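PDB 6I1A: rutinosidase from Aspergillus niger, which probably cleaves the beta-glycosidic bond between rutinose and the aglycone of flavonoid glycosides such as rutin, as a secreted glycosyl hydrolase of family 5. Local coordinates for residues A[39-44]-A[68-73]; A[28-33]-A[72-77]; A[95-100]-A[106-111]. One frame throughout, in Å; residues are numbered along the deposited sequence.

Contact 1: residues A[39-44]-A[68-73]; sequences SLFWDK and EHRYAT. With NAG (2-acetamido-2-deoxy-beta-D-glucopyranose), chain G; EDO (1,2-ethanediol), chain M.
Phe41 and Arg70 carry this contact between helices 39-45 and 63-73, their CA atoms 9.2 Å apart. Arg70 leaves its helix with CG anti to the backbone N (chi1 -175°) and stays extended as far as NE, which lays the end of the chain flat along one face of the Phe41 ring. CD makes a CH-pi contact over that face, 3.9 Å from the centroid of the Phe41 ring, while CZ of Arg70 stands 4.5 Å from the same centroid in a cation-pi stack. Guanidinium and ring planes are 24° apart, close to parallel. A salt bridge from NH1 to Asp38 and a hydrogen bond from NH2 to Gly29 O should limit rotation of the guanidinium. The far side of helix 39-45 is much looser. There Leu40 CA lies 3.6 Å from C6 of a glycan sugar attached to the protein, and an ethanediol, probably from the crystallisation liquor, bridges the helix surface, accepting from Ser39 OG through O2 and donating to Asp43 OD1 through O1, each at 2.8 Å. This is structural packing at the periphery of the family 5 TIM-barrel fold, centred about 19 Å from the chain's centre. Phe41 also packs on Leu55 of helix 52-59 and on Val66 and Leu67 of helix 63-73, whose Glu68, Tyr71 and Ala72 lean on Tyr116 of helix 113-128.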
loop_
_atom_site.group_PDB
_atom_site.type_symbol
_atom_site.label_atom_id
_atom_site.label_comp_id
_atom_site.label_asym_id
_atom_site.label_seq_id
_atom_site.Cartn_x
_atom_site.Cartn_y
_atom_site.Cartn_z
ATOM N N SER A 39 -19.458 21.786 8.957
ATOM C CA SER A 39 -19.220 21.843 10.426
ATOM C C SER A 39 -20.388 22.554 11.132
ATOM O O SER A 39 -20.693 22.106 12.220
ATOM C CB SER A 39 -17.895 22.588 10.717
ATOM O OG SER A 39 -16.826 21.918 10.057
ATOM N N LEU A 40 -20.944 23.592 10.527
ATOM C CA LEU A 40 -22.022 24.370 11.213
ATOM C C LEU A 40 -23.235 23.455 11.342
ATOM O O LEU A 40 -23.754 23.299 12.469
ATOM C CB LEU A 40 -22.357 25.611 10.413
ATOM C CG LEU A 40 -23.509 26.448 10.969
ATOM C CD1 LEU A 40 -23.279 26.764 12.444
ATOM C CD2 LEU A 40 -23.633 27.729 10.154
ATOM N N PHE A 41 -23.509 22.710 10.288
ATOM C CA PHE A 41 -24.666 21.774 10.341
ATOM C C PHE A 41 -24.444 20.773 11.452
ATOM O O PHE A 41 -25.362 20.493 12.252
ATOM C CB PHE A 41 -24.837 21.147 8.960
ATOM C CG PHE A 41 -25.940 20.128 8.942
ATOM C CD1 PHE A 41 -27.252 20.555 8.913
ATOM C CD2 PHE A 41 -25.672 18.773 8.923
ATOM C CE1 PHE A 41 -28.281 19.600 8.866
ATOM C CE2 PHE A 41 -26.698 17.841 8.913
ATOM C CZ PHE A 41 -28.006 18.273 8.934
ATOM N N TRP A 42 -23.335 20.073 11.440
ATOM C CA TRP A 42 -23.040 18.993 12.385
ATOM C C TRP A 42 -23.015 19.514 13.813
ATOM O O TRP A 42 -23.542 18.874 14.758
ATOM C CB TRP A 42 -21.761 18.231 12.047
ATOM C CG TRP A 42 -21.811 16.825 12.535
ATOM C CD1 TRP A 42 -21.330 16.279 13.672
ATOM C CD2 TRP A 42 -22.528 15.751 11.859
ATOM N NE1 TRP A 42 -21.625 14.945 13.755
ATOM C CE2 TRP A 42 -22.393 14.616 12.648
ATOM C CE3 TRP A 42 -23.191 15.681 10.631
ATOM C CZ2 TRP A 42 -22.882 13.366 12.239
ATOM C CZ3 TRP A 42 -23.710 14.450 10.237
ATOM C CH2 TRP A 42 -23.550 13.333 11.043
ATOM N N ASP A 43 -22.356 20.661 14.018
ATOM C CA ASP A 43 -22.237 21.184 15.394
ATOM C C ASP A 43 -23.611 21.584 15.909
ATOM O O ASP A 43 -23.853 21.356 17.121
ATOM C CB ASP A 43 -21.287 22.379 15.395
ATOM C CG ASP A 43 -19.839 22.038 15.162
ATOM O OD1 ASP A 43 -19.497 20.848 15.098
ATOM O OD2 ASP A 43 -19.047 23.013 15.021
ATOM N N LYS A 44 -24.459 22.151 15.080
ATOM C CA LYS A 44 -25.823 22.592 15.476
ATOM C C LYS A 44 -26.749 21.396 15.745
ATOM O O LYS A 44 -27.534 21.440 16.712
ATOM C CB LYS A 44 -26.448 23.489 14.421
ATOM C CG LYS A 44 -27.751 24.159 14.823
ATOM C CD LYS A 44 -28.086 25.268 13.880
ATOM C CE LYS A 44 -29.425 25.889 14.210
ATOM N NZ LYS A 44 -30.041 26.445 12.985
ATOM N N GLU A 68 -35.162 17.642 5.540
ATOM C CA GLU A 68 -35.896 18.111 4.361
ATOM C C GLU A 68 -35.429 19.519 3.995
ATOM O O GLU A 68 -35.315 19.875 2.812
ATOM C CB GLU A 68 -37.399 18.133 4.640
ATOM C CG GLU A 68 -38.028 16.745 4.690
ATOM C CD GLU A 68 -38.153 15.958 3.392
ATOM O OE1 GLU A 68 -37.955 16.553 2.334
ATOM O OE2 GLU A 68 -38.466 14.739 3.447
ATOM N N HIS A 69 -35.170 20.351 5.011
ATOM C CA HIS A 69 -34.701 21.728 4.735
ATOM C C HIS A 69 -33.336 21.663 4.026
ATOM O O HIS A 69 -33.117 22.378 3.038
ATOM C CB HIS A 69 -34.638 22.545 6.033
ATOM C CG HIS A 69 -34.074 23.899 5.792
ATOM N ND1 HIS A 69 -34.817 24.892 5.188
ATOM C CD2 HIS A 69 -32.828 24.388 5.973
ATOM C CE1 HIS A 69 -34.076 25.986 5.095
ATOM N NE2 HIS A 69 -32.858 25.712 5.547
ATOM N N ARG A 70 -32.425 20.819 4.511
ATOM C CA ARG A 70 -31.114 20.657 3.846
ATOM C C ARG A 70 -31.289 20.116 2.435
ATOM O O ARG A 70 -30.583 20.584 1.504
ATOM C CB ARG A 70 -30.234 19.748 4.693
ATOM C CG ARG A 70 -28.800 19.615 4.154
ATOM C CD ARG A 70 -27.860 18.994 5.148
ATOM N NE ARG A 70 -26.515 18.782 4.666
ATOM C CZ ARG A 70 -25.513 19.676 4.697
ATOM N NH1 ARG A 70 -25.755 20.906 5.158
ATOM N NH2 ARG A 70 -24.322 19.365 4.230
ATOM N N TYR A 71 -32.126 19.094 2.252
ATOM C CA TYR A 71 -32.381 18.570 0.882
ATOM C C TYR A 71 -32.794 19.692 -0.082
ATOM O O TYR A 71 -32.396 19.779 -1.235
ATOM C CB TYR A 71 -33.440 17.461 0.845
ATOM C CG TYR A 71 -33.214 16.297 1.790
ATOM C CD1 TYR A 71 -31.934 15.884 2.136
ATOM C CD2 TYR A 71 -34.262 15.504 2.191
ATOM C CE1 TYR A 71 -31.698 14.851 3.019
ATOM C CE2 TYR A 71 -34.049 14.417 3.005
ATOM C CZ TYR A 71 -32.767 14.047 3.399
ATOM O OH TYR A 71 -32.571 12.976 4.234
ATOM N N ALA A 72 -33.705 20.540 0.404
ATOM C CA ALA A 72 -34.260 21.612 -0.436
ATOM C C ALA A 72 -33.270 22.744 -0.686
ATOM O O ALA A 72 -33.461 23.430 -1.710
ATOM C CB ALA A 72 -35.502 22.111 0.290
ATOM N N THR A 73 -32.263 22.946 0.131
ATOM C CA THR A 73 -31.431 24.158 0.059
ATOM C C THR A 73 -29.962 23.924 -0.261
ATOM O O THR A 73 -29.359 24.829 -0.847
ATOM C CB THR A 73 -31.547 24.947 1.347
ATOM O OG1 THR A 73 -31.083 24.160 2.435
ATOM C CG2 THR A 73 -32.953 25.470 1.551
HETATM C C1 NAG G . -15.762 25.801 12.285
HETATM C C2 NAG G . -15.153 26.830 13.251
HETATM C C3 NAG G . -15.982 26.870 14.510
HETATM C C4 NAG G . -17.400 27.174 14.181
HETATM C C5 NAG G . -17.851 26.048 13.252
HETATM C C6 NAG G . -19.299 26.114 12.827
HETATM C C7 NAG G . -12.730 26.950 12.931
HETATM C C8 NAG G . -12.971 28.207 12.160
HETATM N N2 NAG G . -13.776 26.376 13.580
HETATM O O3 NAG G . -15.407 27.862 15.373
HETATM O O4 NAG G . -18.238 27.115 15.390
HETATM O O5 NAG G . -17.053 26.200 12.054
HETATM O O6 NAG G . -19.559 27.416 12.291
HETATM O O7 NAG G . -11.638 26.404 12.870
HETATM C C1 EDO M . -17.729 18.743 12.804
HETATM O O1 EDO M . -17.687 20.140 13.087
HETATM C C2 EDO M . -16.701 18.425 11.774
HETATM O O2 EDO M . -16.726 19.188 10.594
#

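Contact 2: residues A[28-33]-A[72-77]; sequences GGWLEQ and ATLITK. Unlike the reference sequence in segment 72-77: Leu74 (reference Trp).
Trp30 and Leu74 are the nearest CA pair across the contact, 6.4 Å apart. Residues 28-33 have no regular structure and form the loop after strand 22-26 of the family 5 TIM barrel; it packs on residues 72-77, which start on helix 63-73 and run through a turn to helix 77-85, with Thr76 at its N-cap. Gly29 has a positive phi (70°), a turn that glycine takes easily, and its backbone N donates to Glu32 OE1 at 2.9 Å, nearly straight but from above the carboxylate plane. With CG of Trp30 anti to its backbone N (chi1 175°), the indole extends toward residues 74 and 75. Ile75 lies over one face, its CB 3.8 Å from the centroid of the five-membered ring in a CH-pi contact and its CG1 3.7 Å from Trp30 CG. CD2 of Leu31 covers the opposite face, so the indole is sandwiched between two aliphatic side chains. Leu74 meets the tryptophan obliquely at its base, CD2 being 3.7 Å from Trp30 CA; the same methyl presses to 3.2 Å from Gly29 O, a tight fit. On the loop side, Gln33 NE2 donates to Trp30 O at 2.9 Å, from well above the carbonyl plane. Trp30 also reaches Ile93 of strand 90-95 and Ile120 of helix 113-128. The side chains thus meet by apolar packing, while Gly29 O and the indole NE1 have polar partners outside the two segments, Arg70 NH2 and Tyr71 O; these and the loop's own bonds should hold the buried ring in place.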
loop_
_atom_site.group_PDB
_atom_site.type_symbol
_atom_site.label_atom_id
_atom_site.label_comp_id
_atom_site.label_asym_id
_atom_site.label_seq_id
_atom_site.Cartn_x
_atom_site.Cartn_y
_atom_site.Cartn_z
ATOM N N GLY A 28 -22.136 14.997 -2.658
ATOM C CA GLY A 28 -22.097 14.405 -1.340
ATOM C C GLY A 28 -22.591 15.332 -0.257
ATOM O O GLY A 28 -22.669 16.543 -0.445
ATOM N N GLY A 29 -22.918 14.791 0.913
ATOM C CA GLY A 29 -23.338 15.599 2.043
ATOM C C GLY A 29 -24.686 16.225 1.840
ATOM O O GLY A 29 -25.063 17.105 2.623
ATOM N N TRP A 30 -25.435 15.755 0.860
ATOM C CA TRP A 30 -26.737 16.355 0.442
ATOM C C TRP A 30 -27.865 15.423 0.874
ATOM O O TRP A 30 -28.652 15.783 1.782
ATOM C CB TRP A 30 -26.740 16.632 -1.036
ATOM C CG TRP A 30 -28.048 17.121 -1.584
ATOM C CD1 TRP A 30 -28.949 17.991 -1.003
ATOM C CD2 TRP A 30 -28.594 16.804 -2.869
ATOM N NE1 TRP A 30 -30.013 18.211 -1.839
ATOM C CE2 TRP A 30 -29.826 17.493 -3.003
ATOM C CE3 TRP A 30 -28.181 15.990 -3.922
ATOM C CZ2 TRP A 30 -30.583 17.393 -4.166
ATOM C CZ3 TRP A 30 -28.965 15.882 -5.029
ATOM C CH2 TRP A 30 -30.137 16.588 -5.179
ATOM N N LEU A 31 -27.908 14.241 0.284
ATOM C CA LEU A 31 -28.902 13.202 0.630
ATOM C C LEU A 31 -28.344 12.172 1.622
ATOM O O LEU A 31 -29.121 11.346 2.112
ATOM C CB LEU A 31 -29.426 12.544 -0.651
ATOM C CG LEU A 31 -29.972 13.521 -1.681
ATOM C CD1 LEU A 31 -30.484 12.804 -2.932
ATOM C CD2 LEU A 31 -31.083 14.412 -1.072
ATOM N N GLU A 32 -27.063 12.238 1.948
ATOM C CA GLU A 32 -26.443 11.471 3.029
ATOM C C GLU A 32 -25.557 12.433 3.818
ATOM O O GLU A 32 -24.897 13.273 3.135
ATOM C CB GLU A 32 -25.650 10.287 2.461
ATOM C CG GLU A 32 -24.595 10.605 1.391
ATOM C CD GLU A 32 -23.239 11.061 1.868
ATOM O OE1 GLU A 32 -22.640 11.885 1.183
ATOM O OE2 GLU A 32 -22.749 10.500 2.885
ATOM N N GLN A 33 -25.507 12.292 5.114
ATOM C CA GLN A 33 -24.877 13.363 5.958
ATOM C C GLN A 33 -23.594 12.807 6.571
ATOM O O GLN A 33 -23.557 11.650 7.010
ATOM C CB GLN A 33 -25.833 13.808 7.078
ATOM C CG GLN A 33 -27.243 14.121 6.581
ATOM C CD GLN A 33 -27.273 15.073 5.431
ATOM O OE1 GLN A 33 -26.482 16.038 5.306
ATOM N NE2 GLN A 33 -28.220 14.869 4.518
ATOM N N ALA A 72 -33.705 20.540 0.404
ATOM C CA ALA A 72 -34.260 21.612 -0.436
ATOM C C ALA A 72 -33.270 22.744 -0.686
ATOM O O ALA A 72 -33.461 23.430 -1.710
ATOM C CB ALA A 72 -35.502 22.111 0.290
ATOM N N THR A 73 -32.263 22.946 0.131
ATOM C CA THR A 73 -31.431 24.158 0.059
ATOM C C THR A 73 -29.962 23.924 -0.261
ATOM O O THR A 73 -29.359 24.829 -0.847
ATOM C CB THR A 73 -31.547 24.947 1.347
ATOM O OG1 THR A 73 -31.083 24.160 2.435
ATOM C CG2 THR A 73 -32.953 25.470 1.551
ATOM N N LEU A 74 -29.368 22.787 0.057
ATOM C CA LEU A 74 -27.890 22.671 -0.079
ATOM C C LEU A 74 -27.485 22.635 -1.549
ATOM O O LEU A 74 -26.496 23.282 -1.934
ATOM C CB LEU A 74 -27.391 21.411 0.621
ATOM C CG LEU A 74 -25.868 21.235 0.617
ATOM C CD1 LEU A 74 -25.169 22.187 1.606
ATOM C CD2 LEU A 74 -25.454 19.816 0.950
ATOM N N ILE A 75 -28.171 21.817 -2.355
ATOM C CA ILE A 75 -27.892 21.673 -3.812
ATOM C C ILE A 75 -29.096 22.147 -4.575
ATOM O O ILE A 75 -30.196 21.595 -4.421
ATOM C CB ILE A 75 -27.494 20.239 -4.230
ATOM C CG1 ILE A 75 -26.258 19.782 -3.466
ATOM C CG2 ILE A 75 -27.361 20.123 -5.745
ATOM C CD1 ILE A 75 -24.978 20.516 -3.778
ATOM N N THR A 76 -28.927 23.181 -5.400
ATOM C CA THR A 76 -30.023 23.730 -6.204
ATOM C C THR A 76 -29.620 23.807 -7.662
ATOM O O THR A 76 -28.506 23.466 -8.056
ATOM C CB THR A 76 -30.427 25.118 -5.665
ATOM O OG1 THR A 76 -29.341 25.975 -6.020
ATOM C CG2 THR A 76 -30.700 25.118 -4.179
ATOM N N LYS A 77 -30.529 24.235 -8.510
ATOM C CA LYS A 77 -30.223 24.417 -9.942
ATOM C C LYS A 77 -29.045 25.370 -10.130
ATOM O O LYS A 77 -28.254 25.150 -11.060
ATOM C CB LYS A 77 -31.477 24.919 -10.641
ATOM C CG LYS A 77 -32.552 23.867 -10.759
ATOM C CD LYS A 77 -33.789 24.463 -11.316
ATOM C CE LYS A 77 -34.914 23.471 -11.319
ATOM N NZ LYS A 77 -36.069 24.110 -11.974
#

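Contact 3: residues A[95-100]-A[106-111]; sequences TTYAAW and SQLYSG. With EDO (1,2-ethanediol), chain N.
Tyr97 and Ser106 are brought together by two quite different torsions: CG of Tyr97 sits between its backbone N and carbonyl carbon (chi1 62°), whereas OG of Ser106 points opposite its own N (chi1 176°). Ser106 OG thereby donates to Tyr97 OH at 2.8 Å, and the phenol oxygen is also bonded to Glu150 OE2. The serine oxygen works twice, since it accepts from Leu108 N at 3.1 Å and closes an ST turn. CD1 of Leu108 approaches the phenol obliquely, 3.8 Å from Tyr97 CE2, and Leu108 CB meets Ala98 CB. Both segments belong to the connection from strand 90-95 to helix 113-128, one of the beta-alpha loops at the C-terminal ends of the strands, the end that bears the active site in TIM barrels. Here the loop folds back on itself after a 3-10 turn at 97-99. Ser110 OG donates to Ala98 O at 2.8 Å, in the carbonyl plane and on a lone pair. Two waters bridge the segments: one donates to Tyr109 O and accepts from Thr96 OG1, 2.7 Å away, and the other donates to both Ala99 O and Gly111 O.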
loop_
_atom_site.group_PDB
_atom_site.type_symbol
_atom_site.label_atom_id
_atom_site.label_comp_id
_atom_site.label_asym_id
_atom_site.label_seq_id
_atom_site.Cartn_x
_atom_site.Cartn_y
_atom_site.Cartn_z
ATOM N N THR A 95 -26.815 8.433 -2.104
ATOM C CA THR A 95 -28.094 8.401 -1.387
ATOM C C THR A 95 -27.981 7.399 -0.243
ATOM O O THR A 95 -27.204 6.413 -0.317
ATOM C CB THR A 95 -29.231 8.023 -2.331
ATOM O OG1 THR A 95 -29.141 6.667 -2.817
ATOM C CG2 THR A 95 -29.353 8.937 -3.527
ATOM N N THR A 96 -28.782 7.599 0.809
ATOM C CA THR A 96 -28.957 6.518 1.796
ATOM C C THR A 96 -29.977 5.515 1.238
ATOM O O THR A 96 -30.819 5.876 0.417
ATOM C CB THR A 96 -29.407 7.002 3.160
ATOM O OG1 THR A 96 -30.777 7.425 3.047
ATOM C CG2 THR A 96 -28.551 8.150 3.670
ATOM N N TYR A 97 -29.944 4.309 1.750
ATOM C CA TYR A 97 -30.977 3.319 1.307
ATOM C C TYR A 97 -32.361 3.825 1.714
ATOM O O TYR A 97 -33.352 3.378 1.114
ATOM C CB TYR A 97 -30.735 1.900 1.823
ATOM C CG TYR A 97 -30.767 1.741 3.305
ATOM C CD1 TYR A 97 -31.988 1.722 3.987
ATOM C CD2 TYR A 97 -29.603 1.664 4.068
ATOM C CE1 TYR A 97 -32.046 1.568 5.346
ATOM C CE2 TYR A 97 -29.665 1.542 5.451
ATOM C CZ TYR A 97 -30.901 1.475 6.091
ATOM O OH TYR A 97 -30.962 1.393 7.460
ATOM N N ALA A 98 -32.448 4.632 2.765
ATOM C CA ALA A 98 -33.732 5.084 3.337
ATOM C C ALA A 98 -34.417 6.053 2.391
ATOM O O ALA A 98 -35.614 6.380 2.588
ATOM C CB ALA A 98 -33.511 5.674 4.696
ATOM N N ALA A 99 -33.750 6.594 1.373
ATOM C CA ALA A 99 -34.384 7.376 0.313
ATOM C C ALA A 99 -35.369 6.457 -0.450
ATOM O O ALA A 99 -36.311 6.971 -1.111
ATOM C CB ALA A 99 -33.346 7.939 -0.615
ATOM N N TRP A 100 -35.067 5.167 -0.477
ATOM C CA TRP A 100 -35.653 4.200 -1.428
ATOM C C TRP A 100 -36.653 3.305 -0.732
ATOM O O TRP A 100 -37.672 2.909 -1.388
ATOM C CB TRP A 100 -34.551 3.419 -2.162
ATOM C CG TRP A 100 -33.594 4.332 -2.868
ATOM C CD1 TRP A 100 -32.353 4.719 -2.419
ATOM C CD2 TRP A 100 -33.808 5.022 -4.102
ATOM N NE1 TRP A 100 -31.795 5.571 -3.303
ATOM C CE2 TRP A 100 -32.654 5.787 -4.349
ATOM C CE3 TRP A 100 -34.834 5.039 -5.059
ATOM C CZ2 TRP A 100 -32.535 6.574 -5.499
ATOM C CZ3 TRP A 100 -34.699 5.825 -6.170
ATOM C CH2 TRP A 100 -33.556 6.585 -6.390
ATOM N N SER A 106 -34.937 0.908 10.944
ATOM C CA SER A 106 -33.882 1.880 10.554
ATOM C C SER A 106 -34.124 3.259 11.178
ATOM O O SER A 106 -35.247 3.769 11.075
ATOM C CB SER A 106 -33.787 2.001 9.057
ATOM O OG SER A 106 -32.847 3.004 8.700
ATOM N N GLN A 107 -33.084 3.820 11.798
ATOM C CA GLN A 107 -33.114 5.197 12.345
ATOM C C GLN A 107 -32.807 6.221 11.273
ATOM O O GLN A 107 -32.932 7.446 11.555
ATOM C CB GLN A 107 -32.108 5.386 13.459
ATOM C CG GLN A 107 -32.636 5.559 14.837
ATOM C CD GLN A 107 -33.525 6.747 15.121
ATOM O OE1 GLN A 107 -33.839 7.668 14.314
ATOM N NE2 GLN A 107 -33.961 6.685 16.346
ATOM N N LEU A 108 -32.411 5.805 10.055
ATOM C CA LEU A 108 -32.229 6.786 8.986
ATOM C C LEU A 108 -33.579 7.331 8.534
ATOM O O LEU A 108 -34.559 6.544 8.518
ATOM C CB LEU A 108 -31.453 6.174 7.820
ATOM C CG LEU A 108 -30.038 5.700 8.168
ATOM C CD1 LEU A 108 -29.433 4.997 6.968
ATOM C CD2 LEU A 108 -29.174 6.836 8.656
ATOM N N TYR A 109 -33.609 8.581 8.130
ATOM C CA TYR A 109 -34.855 9.249 7.744
ATOM C C TYR A 109 -35.250 8.867 6.310
ATOM O O TYR A 109 -34.446 8.939 5.370
ATOM C CB TYR A 109 -34.677 10.769 7.822
ATOM C CG TYR A 109 -35.840 11.559 7.294
ATOM C CD1 TYR A 109 -37.081 11.505 7.940
ATOM C CD2 TYR A 109 -35.709 12.367 6.189
ATOM C CE1 TYR A 109 -38.151 12.220 7.442
ATOM C CE2 TYR A 109 -36.771 13.119 5.705
ATOM C CZ TYR A 109 -37.990 13.044 6.352
ATOM O OH TYR A 109 -39.034 13.774 5.832
ATOM N N SER A 110 -36.530 8.455 6.143
ATOM C CA SER A 110 -37.182 8.230 4.847
ATOM C C SER A 110 -38.140 9.392 4.555
ATOM O O SER A 110 -39.163 9.512 5.288
ATOM C CB SER A 110 -37.956 6.937 4.831
ATOM O OG SER A 110 -37.101 5.805 4.859
ATOM N N GLY A 111 -37.852 10.205 3.566
ATOM C CA GLY A 111 -38.711 11.349 3.202
ATOM C C GLY A 111 -38.763 11.581 1.724
ATOM O O GLY A 111 -38.866 10.622 0.964
HETATM C C1 EDO N . -38.754 7.075 1.020
HETATM O O1 EDO N . -39.612 7.952 1.711
HETATM C C2 EDO N . -39.005 5.665 1.244
HETATM O O2 EDO N . -40.235 5.336 0.631
HETATM O O HOH W 1 -31.638 9.003 5.087
HETATM O O HOH W 2 -37.223 9.565 -1.072
#

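Contacts 1 and 2 share Ala72 and Thr73 of helix 63-73, and their centres lie 9 Å apart. Probable hydrogen bonds join them, Arg70 NH2 to Gly29 O and Trp30 NE1 to Tyr71 O, both 2.9 Å, and Tyr71 CD1 packs 3.6 Å from Leu31 CD2. Contact 3 stands 16 Å from contact 1 and 14 Å from contact 2, centre to centre. A probable hydrogen bond of 2.6 Å between Glu68 OE2 and Tyr109 OH ties it to contact 1; Thr96 CG2 packs 3.6 Å from Leu31 O of contact 2. Residues 28-33 and 96-111 both follow barrel strands, on the side where family 5 enzymes probably bind substrate. One attached glycan lies beside Ser39, Leu40 and Asp43 of contact 1; another NAG touches Tyr109.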